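PDB 2YYB: GTP cyclohydrolase 1 type 2 homolog from Thermus thermophilus, which is of unknown function but belongs to the GTP cyclohydrolase I type 2/NIF3 family and probably binds divalent metal cations. Local coordinates for residues A[49-53]-A[235-239]; A[135-141]-A[161-165]. All coordinates share one frame; numbering follows the deposited sequence.

Contact 1. Residues A[49-53]-A[235-239]; sequences IFRKA and FLDHP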
# COMPACT_ATOMS: atom_id res chain seq x y z
N ILE A 49 -20.62 -27.23 16.27
CA ILE A 49 -19.55 -28.21 16.16
C ILE A 49 -18.81 -28.37 17.49
O ILE A 49 -18.45 -29.49 17.87
CB ILE A 49 -18.50 -27.79 15.09
CG1 ILE A 49 -19.06 -28.03 13.69
CG2 ILE A 49 -17.21 -28.57 15.27
CD1 ILE A 49 -19.63 -29.44 13.52
N PHE A 50 -18.56 -27.26 18.18
CA PHE A 50 -17.86 -27.30 19.45
C PHE A 50 -18.61 -28.06 20.55
O PHE A 50 -17.99 -28.77 21.34
CB PHE A 50 -17.55 -25.88 19.92
CG PHE A 50 -16.52 -25.18 19.07
CD1 PHE A 50 -15.86 -25.87 18.05
CD2 PHE A 50 -16.19 -23.85 19.31
CE1 PHE A 50 -14.89 -25.24 17.29
CE2 PHE A 50 -15.23 -23.22 18.56
CZ PHE A 50 -14.57 -23.91 17.54
N ARG A 51 -19.94 -27.89 20.60
CA ARG A 51 -20.77 -28.59 21.58
C ARG A 51 -20.71 -30.10 21.30
O ARG A 51 -20.65 -30.90 22.24
CB ARG A 51 -22.24 -28.12 21.50
CG ARG A 51 -22.53 -26.79 22.18
CD ARG A 51 -22.52 -26.93 23.70
NE ARG A 51 -22.03 -25.72 24.37
CZ ARG A 51 -21.78 -25.65 25.68
NH1 ARG A 51 -21.96 -26.72 26.45
NH2 ARG A 51 -21.31 -24.52 26.21
N LYS A 52 -20.72 -30.47 20.02
CA LYS A 52 -20.63 -31.87 19.63
C LYS A 52 -19.27 -32.44 20.03
O LYS A 52 -19.18 -33.58 20.47
CB LYS A 52 -20.80 -32.07 18.12
CG LYS A 52 -22.19 -31.83 17.57
CD LYS A 52 -22.34 -32.62 16.28
CE LYS A 52 -23.61 -32.29 15.52
NZ LYS A 52 -23.51 -30.93 14.89
N ALA A 53 -18.21 -31.65 19.86
CA ALA A 53 -16.88 -32.12 20.24
C ALA A 53 -16.86 -32.36 21.74
O ALA A 53 -16.23 -33.29 22.23
CB ALA A 53 -15.82 -31.11 19.85
N PHE A 235 -15.92 -37.94 13.40
CA PHE A 235 -16.22 -36.84 12.49
C PHE A 235 -17.45 -36.12 13.01
O PHE A 235 -18.49 -36.73 13.26
CB PHE A 235 -16.48 -37.34 11.06
CG PHE A 235 -16.91 -36.24 10.11
CD1 PHE A 235 -16.01 -35.26 9.69
CD2 PHE A 235 -18.22 -36.18 9.63
CE1 PHE A 235 -16.42 -34.24 8.81
CE2 PHE A 235 -18.63 -35.16 8.76
CZ PHE A 235 -17.73 -34.20 8.35
N LEU A 236 -17.31 -34.81 13.19
CA LEU A 236 -18.38 -33.96 13.68
C LEU A 236 -19.04 -33.33 12.46
O LEU A 236 -18.45 -32.49 11.79
CB LEU A 236 -17.80 -32.90 14.63
CG LEU A 236 -17.05 -33.54 15.81
CD1 LEU A 236 -16.50 -32.49 16.71
CD2 LEU A 236 -17.98 -34.44 16.59
N ASP A 237 -20.28 -33.75 12.19
CA ASP A 237 -21.05 -33.32 11.03
C ASP A 237 -22.00 -32.13 11.24
O ASP A 237 -22.84 -32.16 12.12
CB ASP A 237 -21.84 -34.52 10.52
CG ASP A 237 -22.32 -34.36 9.11
OD1 ASP A 237 -23.20 -35.13 8.69
OD2 ASP A 237 -21.81 -33.46 8.41
N HIS A 238 -21.85 -31.11 10.40
CA HIS A 238 -22.70 -29.90 10.46
C HIS A 238 -23.00 -29.42 9.04
O HIS A 238 -22.54 -28.37 8.60
CB HIS A 238 -21.99 -28.79 11.28
CG HIS A 238 -20.87 -28.09 10.54
ND1 HIS A 238 -21.08 -27.00 9.71
CD2 HIS A 238 -19.53 -28.32 10.52
CE1 HIS A 238 -19.92 -26.60 9.22
NE2 HIS A 238 -18.96 -27.38 9.69
N PRO A 239 -23.79 -30.17 8.28
CA PRO A 239 -24.09 -29.72 6.92
C PRO A 239 -24.79 -28.36 6.84
O PRO A 239 -25.74 -28.10 7.56
CB PRO A 239 -24.93 -30.87 6.36
CG PRO A 239 -25.64 -31.36 7.56
CD PRO A 239 -24.55 -31.39 8.62
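The CG1-CD1 arm of Ile49 meets the His238 ring obliquely, the two side chains crossing at about a right angle, with Ile49 CD1 3.2 Å from the ring carbon CD2. CG1 lies anti to the carbonyl carbon (chi1 -75°), from where the ethyl arm reaches the ring and CB of His238, and CD1 approaches CB of Leu236 at 4.1 Å. The fork of Leu236 straddles the next helical turn: CD1 meets CB of Ala53 at 3.5 Å, a small alanine suiting a place where the leucine methyl meets the helix, and CD2 rests 4.0 Å from CB of Lys52. The aliphatic stem of Lys52 borders the apolar patch, and a bend at chi4 (72°) turns its amine to the backbone. Lys52 NZ donates to Asp237 O at 3.1 Å, from 36° above the carbonyl plane. A methionine in its place would probably leave the Asp237 carbonyl without this donor. His238 NE2 bonds to the backbone N of Asp44, and its ring meets His196 of the second subunit, near the predicted metal ligands His64 and His65. Helix 47-55 is joined to the chain leaving edge strand 233-235, with Leu61 of strand 60-63 and Ala42 of strand 39-42 packing against Ile49 and Leu236.

Contact 2. Residues A[135-141]-A[161-165]; sequences PTPLLQV and DHVET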
# COMPACT_ATOMS: atom_id res chain seq x y z
N PRO A 135 -9.80 -42.49 -18.97
CA PRO A 135 -10.10 -41.50 -20.01
C PRO A 135 -11.47 -41.57 -20.71
O PRO A 135 -12.08 -42.63 -20.83
CB PRO A 135 -8.97 -41.73 -20.99
CG PRO A 135 -8.95 -43.23 -21.03
CD PRO A 135 -9.11 -43.64 -19.57
N THR A 136 -11.92 -40.40 -21.16
CA THR A 136 -13.16 -40.19 -21.91
C THR A 136 -14.53 -40.60 -21.37
O THR A 136 -15.22 -41.39 -22.01
CB THR A 136 -13.04 -40.80 -23.30
OG1 THR A 136 -11.74 -40.52 -23.83
CG2 THR A 136 -14.09 -40.22 -24.24
N PRO A 137 -14.95 -40.08 -20.21
CA PRO A 137 -16.27 -40.48 -19.71
C PRO A 137 -17.25 -39.33 -19.91
O PRO A 137 -16.85 -38.17 -20.01
CB PRO A 137 -16.01 -40.76 -18.24
CG PRO A 137 -15.06 -39.67 -17.89
CD PRO A 137 -14.11 -39.59 -19.09
N LEU A 138 -18.53 -39.66 -19.98
CA LEU A 138 -19.57 -38.65 -20.17
C LEU A 138 -19.52 -37.63 -19.04
O LEU A 138 -18.61 -37.66 -18.21
CB LEU A 138 -20.94 -39.31 -20.22
CG LEU A 138 -21.30 -40.26 -19.08
CD1 LEU A 138 -22.77 -40.66 -19.18
CD2 LEU A 138 -20.38 -41.48 -19.12
N LEU A 139 -20.49 -36.72 -18.99
CA LEU A 139 -20.49 -35.73 -17.92
C LEU A 139 -21.26 -36.25 -16.72
O LEU A 139 -21.69 -35.47 -15.87
CB LEU A 139 -21.09 -34.40 -18.40
CG LEU A 139 -20.92 -33.19 -17.46
CD1 LEU A 139 -19.46 -32.87 -17.29
CD2 LEU A 139 -21.66 -31.99 -18.02
N GLN A 140 -21.44 -37.57 -16.63
CA GLN A 140 -22.13 -38.13 -15.48
C GLN A 140 -21.15 -38.50 -14.39
O GLN A 140 -21.29 -39.50 -13.68
CB GLN A 140 -23.00 -39.30 -15.87
CG GLN A 140 -24.25 -38.83 -16.61
CD GLN A 140 -24.61 -37.38 -16.28
OE1 GLN A 140 -23.91 -36.44 -16.69
NE2 GLN A 140 -25.71 -37.20 -15.55
N VAL A 141 -20.14 -37.64 -14.29
CA VAL A 141 -19.14 -37.74 -13.27
C VAL A 141 -19.91 -36.95 -12.21
O VAL A 141 -19.51 -36.87 -11.05
CB VAL A 141 -17.86 -36.97 -13.66
CG1 VAL A 141 -17.50 -37.27 -15.09
CG2 VAL A 141 -18.05 -35.48 -13.45
N ASP A 161 -19.65 -32.89 -23.81
CA ASP A 161 -20.69 -33.69 -23.20
C ASP A 161 -19.93 -34.83 -22.52
O ASP A 161 -20.44 -35.55 -21.67
CB ASP A 161 -21.61 -34.26 -24.27
CG ASP A 161 -22.85 -34.86 -23.69
OD1 ASP A 161 -23.48 -35.73 -24.35
OD2 ASP A 161 -23.20 -34.44 -22.56
N HIS A 162 -18.68 -34.96 -22.95
CA HIS A 162 -17.75 -35.96 -22.45
C HIS A 162 -16.49 -35.20 -22.09
O HIS A 162 -16.01 -34.36 -22.87
CB HIS A 162 -17.46 -37.01 -23.54
CG HIS A 162 -18.66 -37.83 -23.91
ND1 HIS A 162 -19.78 -37.29 -24.51
CD2 HIS A 162 -18.95 -39.13 -23.68
CE1 HIS A 162 -20.71 -38.22 -24.62
NE2 HIS A 162 -20.23 -39.35 -24.13
N VAL A 163 -15.96 -35.49 -20.91
CA VAL A 163 -14.77 -34.81 -20.46
C VAL A 163 -13.63 -35.80 -20.29
O VAL A 163 -13.86 -37.00 -20.15
CB VAL A 163 -15.04 -34.08 -19.10
CG1 VAL A 163 -16.28 -33.18 -19.22
CG2 VAL A 163 -15.23 -35.10 -17.97
N GLU A 164 -12.40 -35.29 -20.33
CA GLU A 164 -11.22 -36.11 -20.14
C GLU A 164 -10.34 -35.42 -19.10
O GLU A 164 -10.09 -36.01 -18.05
CB GLU A 164 -10.46 -36.29 -21.46
CG GLU A 164 -9.14 -37.04 -21.33
CD GLU A 164 -8.83 -37.90 -22.55
OE1 GLU A 164 -9.03 -37.41 -23.69
OE2 GLU A 164 -8.37 -39.06 -22.38
N THR A 165 -9.89 -34.20 -19.38
CA THR A 165 -9.07 -33.47 -18.41
C THR A 165 -9.96 -32.80 -17.38
O THR A 165 -10.94 -32.12 -17.72
CB THR A 165 -8.19 -32.37 -19.08
OG1 THR A 165 -8.98 -31.61 -20.01
CG2 THR A 165 -6.99 -32.99 -19.79
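The His162 ring turns one face to the backbone of Leu138, whose CA stands 4.0 Å from the ring centroid and 29° off its normal, a CH-pi contact. With CG of His162 beside its own backbone N (chi1 -65°), the imidazole folds back over the neighbouring segment; a flat ring suits this exposed place because it can cover main chain as well as side chain. Beneath it the backbones form a single beta bridge between Leu138 and His162, their CA atoms 4.0 Å apart. Val163 N donates to Pro137 O at 3.0 Å, and His162 CA adds a CA-H...O contact to the same oxygen. Pro137 has no N-H to offer in return, which probably contributes to the pairing stopping at a single bridge.

Val163 carries the buried side of the contact. Its branches diverge: CG1 meets CD1 of Leu139 at 3.7 Å, the two side chains crossing at a slant, and CG2 faces CG1 of Val141 at 4.3 Å. Compact beta-branched and leucine groups suit this apolar interior. Toward the other end, Glu164 extends with CG anti to its backbone N (chi1 175°), then bends at chi2, bringing its carboxylate beside the ring of the cis-proline Pro135; Thr136 OG1 lies 3.9 Å from Glu164 OE2.

Leu139 also packs on Val155 and Gln157, while Val141 and Val163 touch Leu184, so the bridged loops, leading into helix 141-147 and strand 166-169, pack against strands 154-157 and 184-187 of the four-stranded sheet.

Overall arrangement
From the N terminus, after helix 3-13 and strands 27-30 and 39-42, the chain forms helix 47-55, which supplies the 49-53 side of contact 1, and does not complete that contact until 235-239, beyond strand 233-235 and close to the C terminus. Contact 2 is nested inside this long loop: 135-141 leads into helix 141-147, and after strand 154-157 the chain returns as 161-165, only 20 residues on. Contact 1 ties a helix to the edge of the five-stranded sheet, joining early and late parts of the chain; contact 2 is local to the four-stranded sheet. They lie on opposite sides of the chain's centre, their own centres 35 Å apart, without touching.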